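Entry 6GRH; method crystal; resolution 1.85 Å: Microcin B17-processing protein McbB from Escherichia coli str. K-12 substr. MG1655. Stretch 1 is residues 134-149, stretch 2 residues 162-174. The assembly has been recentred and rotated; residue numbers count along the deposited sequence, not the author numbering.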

# COMPACT_ATOMS: atom_id res chain seq x y z
N ASN B 134 -38.60 -10.03 8.58
CA ASN B 134 -38.19 -10.01 10.01
C ASN B 134 -36.89 -10.81 10.23
O ASN B 134 -36.70 -11.84 9.58
CB ASN B 134 -39.28 -10.63 10.88
N VAL B 135 -36.03 -10.34 11.15
CA VAL B 135 -34.84 -11.08 11.61
C VAL B 135 -34.71 -11.02 13.14
O VAL B 135 -34.86 -9.95 13.73
CB VAL B 135 -33.54 -10.52 10.97
CG1 VAL B 135 -32.32 -11.28 11.45
CG2 VAL B 135 -33.61 -10.56 9.45
N SER B 136 -34.38 -12.14 13.76
CA SER B 136 -34.17 -12.24 15.22
C SER B 136 -32.87 -11.61 15.76
O SER B 136 -31.98 -11.26 14.99
CB SER B 136 -34.13 -13.72 15.63
OG SER B 136 -35.30 -14.39 15.22
N ASP B 137 -32.78 -11.54 17.10
CA ASP B 137 -31.55 -11.15 17.84
C ASP B 137 -30.31 -11.99 17.47
O ASP B 137 -30.38 -13.20 17.23
CB ASP B 137 -31.76 -11.24 19.37
CG ASP B 137 -32.61 -10.08 19.95
OD1 ASP B 137 -33.28 -9.36 19.18
OD2 ASP B 137 -32.61 -9.89 21.20
N SER B 138 -29.15 -11.32 17.46
CA SER B 138 -27.87 -11.98 17.27
C SER B 138 -27.80 -12.80 15.97
O SER B 138 -27.28 -13.91 15.98
CB SER B 138 -27.52 -12.86 18.47
OG SER B 138 -27.62 -12.10 19.66
N THR B 139 -28.30 -12.24 14.88
CA THR B 139 -28.29 -12.90 13.59
C THR B 139 -27.28 -12.24 12.67
O THR B 139 -27.20 -11.00 12.63
CB THR B 139 -29.67 -12.78 12.93
OG1 THR B 139 -30.64 -13.41 13.78
CG2 THR B 139 -29.71 -13.41 11.56
N LEU B 140 -26.50 -13.06 11.96
CA LEU B 140 -25.67 -12.58 10.85
C LEU B 140 -26.53 -12.52 9.58
O LEU B 140 -27.11 -13.52 9.16
CB LEU B 140 -24.47 -13.49 10.63
CG LEU B 140 -23.49 -13.18 9.49
CD1 LEU B 140 -22.80 -11.85 9.70
CD2 LEU B 140 -22.47 -14.29 9.37
N ILE B 141 -26.63 -11.35 8.99
CA ILE B 141 -27.38 -11.17 7.76
C ILE B 141 -26.41 -11.11 6.58
O ILE B 141 -25.61 -10.16 6.48
CB ILE B 141 -28.25 -9.89 7.81
CG1 ILE B 141 -29.19 -9.94 9.02
CG2 ILE B 141 -28.99 -9.70 6.50
CD1 ILE B 141 -30.03 -8.69 9.22
N TRP B 142 -26.50 -12.10 5.70
CA TRP B 142 -25.75 -12.11 4.46
C TRP B 142 -26.63 -11.57 3.34
O TRP B 142 -27.63 -12.18 3.01
CB TRP B 142 -25.25 -13.52 4.11
CG TRP B 142 -24.20 -13.49 3.03
CD1 TRP B 142 -24.36 -12.99 1.75
CD2 TRP B 142 -22.85 -13.92 3.12
NE1 TRP B 142 -23.19 -13.11 1.05
CE2 TRP B 142 -22.24 -13.64 1.87
CE3 TRP B 142 -22.08 -14.50 4.13
CZ2 TRP B 142 -20.90 -13.94 1.59
CZ3 TRP B 142 -20.75 -14.79 3.88
CH2 TRP B 142 -20.17 -14.50 2.61
N LEU B 143 -26.26 -10.42 2.76
CA LEU B 143 -26.99 -9.86 1.64
C LEU B 143 -26.20 -10.09 0.36
O LEU B 143 -25.11 -9.55 0.22
CB LEU B 143 -27.22 -8.38 1.86
CG LEU B 143 -27.84 -7.54 0.75
CD1 LEU B 143 -29.22 -8.04 0.33
CD2 LEU B 143 -27.90 -6.08 1.22
N HIS B 144 -26.75 -10.87 -0.57
CA HIS B 144 -26.06 -11.20 -1.81
C HIS B 144 -26.87 -10.63 -2.96
O HIS B 144 -28.03 -10.99 -3.14
CB HIS B 144 -25.88 -12.71 -1.95
CG HIS B 144 -25.32 -13.12 -3.27
ND1 HIS B 144 -24.00 -12.89 -3.61
CD2 HIS B 144 -25.90 -13.66 -4.36
CE1 HIS B 144 -23.79 -13.32 -4.84
NE2 HIS B 144 -24.92 -13.83 -5.31
N LEU B 145 -26.22 -9.78 -3.77
CA LEU B 145 -26.86 -9.14 -4.93
C LEU B 145 -26.13 -9.40 -6.24
O LEU B 145 -24.94 -9.07 -6.36
CB LEU B 145 -26.92 -7.63 -4.70
CG LEU B 145 -27.75 -7.18 -3.50
CD1 LEU B 145 -27.67 -5.68 -3.31
CD2 LEU B 145 -29.20 -7.62 -3.66
N GLU B 146 -26.82 -10.01 -7.21
CA GLU B 146 -26.38 -10.02 -8.61
C GLU B 146 -26.65 -8.68 -9.29
O GLU B 146 -25.81 -8.17 -10.04
CB GLU B 146 -27.03 -11.15 -9.41
CG GLU B 146 -26.37 -12.48 -9.17
CD GLU B 146 -26.70 -13.58 -10.16
OE1 GLU B 146 -27.24 -13.35 -11.26
OE2 GLU B 146 -26.34 -14.71 -9.81
N ASN B 147 -27.82 -8.12 -9.04
CA ASN B 147 -28.17 -6.83 -9.62
C ASN B 147 -28.09 -5.78 -8.51
O ASN B 147 -29.05 -5.54 -7.79
CB ASN B 147 -29.52 -6.92 -10.29
CG ASN B 147 -29.55 -8.02 -11.33
OD1 ASN B 147 -28.67 -8.08 -12.20
ND2 ASN B 147 -30.52 -8.92 -11.22
N TYR B 148 -26.92 -5.17 -8.41
CA TYR B 148 -26.62 -4.27 -7.30
C TYR B 148 -27.37 -2.93 -7.44
O TYR B 148 -27.48 -2.40 -8.52
CB TYR B 148 -25.12 -4.02 -7.23
CG TYR B 148 -24.74 -3.06 -6.16
CD1 TYR B 148 -24.47 -3.49 -4.88
CD2 TYR B 148 -24.68 -1.68 -6.43
CE1 TYR B 148 -24.16 -2.59 -3.88
CE2 TYR B 148 -24.36 -0.77 -5.45
CZ TYR B 148 -24.11 -1.23 -4.17
OH TYR B 148 -23.77 -0.32 -3.21
N HIS B 149 -27.88 -2.42 -6.34
CA HIS B 149 -28.26 -1.02 -6.23
C HIS B 149 -28.03 -0.67 -4.77
O HIS B 149 -28.43 -1.44 -3.89
CB HIS B 149 -29.72 -0.76 -6.62
CG HIS B 149 -30.00 0.69 -6.90
ND1 HIS B 149 -29.96 1.65 -5.91
CD2 HIS B 149 -30.27 1.35 -8.05
CE1 HIS B 149 -30.20 2.84 -6.44
NE2 HIS B 149 -30.39 2.68 -7.74
N SER B 162 -30.41 -1.67 14.13
CA SER B 162 -30.75 -1.60 15.55
C SER B 162 -31.03 -2.96 16.20
O SER B 162 -31.17 -3.01 17.42
CB SER B 162 -31.99 -0.72 15.75
OG SER B 162 -31.69 0.59 15.28
N ASN B 163 -31.15 -4.03 15.42
CA ASN B 163 -31.41 -5.36 16.01
C ASN B 163 -30.24 -5.69 16.94
O ASN B 163 -29.08 -5.63 16.50
CB ASN B 163 -31.54 -6.46 14.96
CG ASN B 163 -32.87 -6.44 14.24
OD1 ASN B 163 -33.56 -5.45 14.19
ND2 ASN B 163 -33.21 -7.58 13.64
N PRO B 164 -30.53 -6.01 18.21
CA PRO B 164 -29.49 -6.43 19.16
C PRO B 164 -28.58 -7.54 18.61
O PRO B 164 -29.07 -8.56 18.12
CB PRO B 164 -30.28 -6.94 20.36
CG PRO B 164 -31.59 -6.22 20.30
CD PRO B 164 -31.88 -6.00 18.84
N GLY B 165 -27.27 -7.32 18.65
CA GLY B 165 -26.30 -8.33 18.23
C GLY B 165 -26.20 -8.61 16.74
O GLY B 165 -25.51 -9.55 16.36
N VAL B 166 -26.84 -7.80 15.90
CA VAL B 166 -26.86 -8.03 14.46
C VAL B 166 -25.46 -7.82 13.88
O VAL B 166 -24.64 -7.12 14.47
CB VAL B 166 -27.86 -7.09 13.77
CG1 VAL B 166 -27.37 -5.64 13.75
CG2 VAL B 166 -28.20 -7.55 12.37
N ALA B 167 -25.20 -8.45 12.75
CA ALA B 167 -24.08 -8.11 11.89
C ALA B 167 -24.50 -8.39 10.45
O ALA B 167 -25.46 -9.12 10.20
CB ALA B 167 -22.82 -8.88 12.24
N PHE B 168 -23.78 -7.78 9.51
CA PHE B 168 -24.08 -7.90 8.10
C PHE B 168 -22.83 -8.28 7.34
O PHE B 168 -21.71 -7.83 7.69
CB PHE B 168 -24.55 -6.57 7.50
CG PHE B 168 -25.72 -5.95 8.21
CD1 PHE B 168 -25.53 -5.21 9.38
CD2 PHE B 168 -26.98 -6.06 7.70
CE1 PHE B 168 -26.59 -4.60 10.03
CE2 PHE B 168 -28.05 -5.46 8.32
CZ PHE B 168 -27.86 -4.72 9.49
N ILE B 169 -23.04 -9.05 6.26
CA ILE B 169 -22.04 -9.26 5.22
C ILE B 169 -22.77 -8.97 3.94
O ILE B 169 -23.94 -9.28 3.84
CB ILE B 169 -21.50 -10.70 5.23
CG1 ILE B 169 -20.64 -10.88 6.47
CG2 ILE B 169 -20.68 -10.99 3.97
CD1 ILE B 169 -20.35 -12.31 6.81
N GLN B 170 -22.09 -8.32 3.01
CA GLN B 170 -22.64 -8.00 1.72
C GLN B 170 -21.76 -8.57 0.65
O GLN B 170 -20.53 -8.43 0.74
CB GLN B 170 -22.74 -6.49 1.48
CG GLN B 170 -23.51 -5.70 2.52
CD GLN B 170 -22.76 -5.41 3.82
OE1 GLN B 170 -23.38 -5.32 4.87
NE2 GLN B 170 -21.47 -5.20 3.74
N SER B 171 -22.38 -9.15 -0.37
CA SER B 171 -21.63 -9.67 -1.51
C SER B 171 -22.28 -9.25 -2.83
O SER B 171 -23.48 -9.08 -2.93
CB SER B 171 -21.43 -11.19 -1.40
OG SER B 171 -22.64 -11.89 -1.48
N TYR B 172 -21.45 -9.01 -3.83
CA TYR B 172 -21.86 -8.32 -5.06
C TYR B 172 -20.67 -8.39 -6.04
O TYR B 172 -19.58 -8.84 -5.67
CB TYR B 172 -22.26 -6.84 -4.76
CG TYR B 172 -21.20 -6.08 -4.02
CD1 TYR B 172 -21.08 -6.17 -2.65
CD2 TYR B 172 -20.25 -5.34 -4.72
CE1 TYR B 172 -20.09 -5.51 -1.97
CE2 TYR B 172 -19.24 -4.68 -4.05
CZ TYR B 172 -19.16 -4.76 -2.69
OH TYR B 172 -18.15 -4.14 -2.04
N TYR B 173 -20.91 -7.96 -7.27
CA TYR B 173 -19.96 -8.06 -8.34
C TYR B 173 -19.55 -6.68 -8.79
O TYR B 173 -20.35 -5.77 -8.84
CB TYR B 173 -20.52 -8.88 -9.49
CG TYR B 173 -20.89 -10.29 -9.06
CD1 TYR B 173 -19.97 -11.33 -9.17
CD2 TYR B 173 -22.15 -10.56 -8.51
CE1 TYR B 173 -20.30 -12.62 -8.76
CE2 TYR B 173 -22.49 -11.85 -8.09
CZ TYR B 173 -21.55 -12.88 -8.22
OH TYR B 173 -21.89 -14.15 -7.79
N LEU B 174 -18.27 -6.52 -9.08
CA LEU B 174 -17.74 -5.25 -9.54
C LEU B 174 -16.69 -5.57 -10.57
O LEU B 174 -15.72 -6.27 -10.25
CB LEU B 174 -17.12 -4.44 -8.40
CG LEU B 174 -16.36 -3.15 -8.77
CD1 LEU B 174 -17.27 -2.19 -9.49
CD2 LEU B 174 -15.77 -2.55 -7.51
O HOH W 1 -29.73 -9.61 14.95
O HOH W 2 -24.52 -14.87 -7.84
O HOH W 3 -23.73 -7.22 -7.86

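The polar centre of this contact is one hydroxyl, Ser171 OG. Trp142 NE1 donates a hydrogen bond to Ser171 OG at 2.9 Å, and His144 ND1 shares a second, shorter one with Ser171 OG at 2.7 Å. Both rings meet the hydroxyl at their edges, near the ring planes, where their nitrogens can reach it. The three residues can converge because Trp142, His144 and Ser171 all set their side chains on the same face of the sheet; with chi1 near t in both, the indole end comes nearer to the other strand and His144 ND1 reaches the serine, itself in the p rotamer. The rule is economical: a small hydroxyl on one strand satisfies two larger polar rings on its neighbour, in a buried setting where unpaired nitrogens would be costly.

The far side of the imidazole is served by water 2, which lies 2.8 Å from His144 NE2, 2.7 Å from Glu146 OE2, to which it donates, and 2.7 Å from Tyr173 OH. The water thus ties His144 and Glu146 to Tyr173, whose ring meets that of His144 rim to rim, with centroids 5.9 Å apart.

Beneath these side chains runs a regular parallel ladder, its strand axes 18° apart. Stretch 1 uses alternate residues for bonding: Ile141 N donates to Ala167 O and Ile141 O accepts from Ile169 N, both at 2.8 Å; Leu143 N to Ile169 O and Ser171 N to Leu143 O repeat the pattern, again at 2.8 Å. Leu145 N to Ser171 O, at 3.0 Å, extends it, and Ala167 N to Thr139 O, at 3.2 Å, is the longest of the series. CA-H...O contacts fill in between, such as Phe168 CA to Ile141 O at 3.2 Å.

Ahead of the ladder, a type II turn from Asn163 to Val166 is closed by Val166 N donating to Asn163 O at 3.2 Å. It presents Pro164 O to Ser138 N, a 2.8 Å hydrogen bond. Gly165 has a positive phi, which by itself favours glycine, and an ideal CB there would sit 2.7 Å from Ser138 OG, a clash. Nearby, water 1 accepts from Thr139 N at 3.0 Å and donates to Ser136 O at 2.8 Å, while Thr139 OG1 also donates to Ser136 O at 2.8 Å.

Apolar packing follows the alternation of the strands. On the face with Trp142, Ile169 CG2 lies 3.5 Å from the centroid of the indole six-membered ring and only 2° off its normal, a CH-pi contact that leaves the ring edge free for Ser171. Leu140 CD1 continues this patch, 3.8 Å from Ile169 CD1 and 3.9 Å from Ala167 CB. On the other face, Ile141 CD1 touches Val166 CG2 at 3.8 Å and Phe168 CE2 at 3.9 Å. Farther along, Tyr148 CD1 packs 4.0 Å from Tyr172 CB. Altogether 1062 Å² is buried, summed over both stretches.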